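Local structure of acyl-coenzyme A oxidase 3 (Yarrowia lipolytica, 5YS9) at the interface of chains A and B. The protein oxidises acyl-CoA to (2E)-enoyl-CoA with FAD as cofactor, passing electrons to oxygen to give hydrogen peroxide in peroxisomal fatty acid beta-oxidation. Numbering follows the deposited sequence. Chains: chain A/B, Acyl-coenzyme A oxidase 3.

The interface of chains A and B. Residues chain A 348-350, 620, 624; chain B 463, 544-545, 547-548.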
# COMPACT_ATOMS: atom_id res chain seq x y z
N TYR A 348 -21.60 -10.89 5.87
CA TYR A 348 -21.85 -9.45 5.86
C TYR A 348 -21.82 -8.86 4.47
O TYR A 348 -20.94 -9.15 3.69
CB TYR A 348 -20.81 -8.72 6.70
CG TYR A 348 -20.88 -9.01 8.16
CD1 TYR A 348 -22.09 -9.00 8.82
CD2 TYR A 348 -19.75 -9.28 8.89
CE1 TYR A 348 -22.16 -9.27 10.16
CE2 TYR A 348 -19.81 -9.55 10.23
CZ TYR A 348 -21.02 -9.54 10.86
OH TYR A 348 -21.09 -9.80 12.19
N PRO A 349 -22.77 -7.99 4.16
CA PRO A 349 -22.76 -7.35 2.84
C PRO A 349 -21.62 -6.35 2.60
O PRO A 349 -21.21 -6.16 1.43
CB PRO A 349 -24.13 -6.62 2.80
CG PRO A 349 -24.99 -7.40 3.75
CD PRO A 349 -24.08 -7.89 4.84
N TYR A 350 -21.16 -5.68 3.63
CA TYR A 350 -20.00 -4.83 3.45
C TYR A 350 -18.74 -5.60 3.13
O TYR A 350 -17.94 -5.17 2.33
CB TYR A 350 -19.75 -3.82 4.56
CG TYR A 350 -18.87 -2.74 4.02
CD1 TYR A 350 -19.28 -1.99 2.95
CD2 TYR A 350 -17.60 -2.53 4.51
CE1 TYR A 350 -18.47 -1.02 2.41
CE2 TYR A 350 -16.79 -1.56 3.98
CZ TYR A 350 -17.24 -0.81 2.92
OH TYR A 350 -16.46 0.16 2.35
N ASN A 620 -25.20 -4.83 -4.79
CA ASN A 620 -25.63 -5.66 -3.64
C ASN A 620 -26.18 -7.00 -4.05
O ASN A 620 -25.77 -8.04 -3.49
CB ASN A 620 -26.68 -4.99 -2.78
CG ASN A 620 -26.16 -3.76 -2.05
OD1 ASN A 620 -24.96 -3.52 -2.00
ND2 ASN A 620 -27.07 -2.96 -1.52
N LYS A 624 -24.43 -10.88 -3.63
CA LYS A 624 -25.02 -12.07 -3.03
C LYS A 624 -24.97 -13.26 -3.99
O LYS A 624 -24.76 -14.37 -3.54
CB LYS A 624 -26.45 -11.85 -2.56
CG LYS A 624 -26.65 -10.78 -1.49
CD LYS A 624 -28.13 -10.69 -1.09
CE LYS A 624 -28.67 -9.25 -1.00
NZ LYS A 624 -28.38 -8.57 0.30
N LEU B 463 -18.40 1.66 9.87
CA LEU B 463 -19.74 1.10 9.87
C LEU B 463 -20.49 1.43 11.17
O LEU B 463 -21.67 1.75 11.10
CB LEU B 463 -19.77 -0.41 9.57
CG LEU B 463 -19.25 -0.87 8.20
CD1 LEU B 463 -19.22 -2.39 8.11
CD2 LEU B 463 -19.99 -0.31 6.98
N GLU B 544 -27.68 -3.47 8.13
CA GLU B 544 -26.93 -4.43 7.33
C GLU B 544 -27.28 -4.31 5.85
O GLU B 544 -26.40 -4.34 5.00
CB GLU B 544 -27.26 -5.83 7.82
CG GLU B 544 -26.09 -6.73 8.18
CD GLU B 544 -26.45 -8.20 8.04
OE1 GLU B 544 -26.07 -9.00 8.91
OE2 GLU B 544 -27.12 -8.58 7.06
N GLU B 545 -28.56 -4.17 5.55
CA GLU B 545 -29.04 -3.89 4.18
C GLU B 545 -28.55 -2.54 3.61
O GLU B 545 -28.51 -2.35 2.40
CB GLU B 545 -30.59 -3.93 4.11
CG GLU B 545 -31.20 -5.33 4.19
CD GLU B 545 -30.67 -6.20 3.08
OE1 GLU B 545 -30.57 -5.69 1.94
OE2 GLU B 545 -30.29 -7.36 3.36
N SER B 547 -25.45 -1.17 4.27
CA SER B 547 -24.06 -1.14 4.75
C SER B 547 -23.18 -0.15 3.95
O SER B 547 -22.43 0.62 4.55
CB SER B 547 -23.45 -2.54 4.78
OG SER B 547 -24.10 -3.35 5.74
N GLN B 548 -23.33 -0.18 2.62
CA GLN B 548 -22.78 0.80 1.68
C GLN B 548 -23.06 2.22 2.20
O GLN B 548 -22.13 3.00 2.40
CB GLN B 548 -23.37 0.54 0.26
CG GLN B 548 -23.12 1.58 -0.85
CD GLN B 548 -21.65 1.70 -1.26
OE1 GLN B 548 -20.82 0.85 -0.91
NE2 GLN B 548 -21.32 2.77 -1.99
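This patch belongs to the two-fold interface of the dimer in the deposited assembly and recurs with the chains exchanged. The structure alone does not show whether the enzyme uses this dimer. The start of helix 349-385 of chain A meets the junction of helices 539-545 and 547-573 of chain B, with helix 458-477 alongside. Packing dominates, and no hydrogen bond crosses. A:Tyr350 has CG anti to its backbone N, beside the carbonyl carbon (chi1 -160°). One ring face takes B:Leu463 CD2, a methyl 4.0 Å above the plane and towards the rim. The other methyl, B:Leu463 CD1, lies 3.9 Å from A:Tyr350 CB. B:Ser547 CB touches the same carbon, roughly at right angles to that methyl. The hydroxyl of B:Ser547 turns back to its own chain, where OG donates to B:Glu544 O at 2.6 Å, from above the carbonyl plane. A:Pro349 CG packs against that B:Glu544 O at 3.6 Å. The extended side chain of B:Glu544 crosses the proline at about a right angle and brings its carboxylate oxygen OE2 to A:Pro349 CD, at 3.8 Å. Its OE1 lies in plane at the edge of the A:Tyr348 ring, with ring and carboxylate 81° apart. A:Lys624 of helix 609-628 bends at chi3 and chi4 towards B:Glu545, itself bent at chi2. The two side chains cross at about a right angle in a long salt bridge, with A:Lys624 NZ 3.8 Å from B:Glu545 OE2.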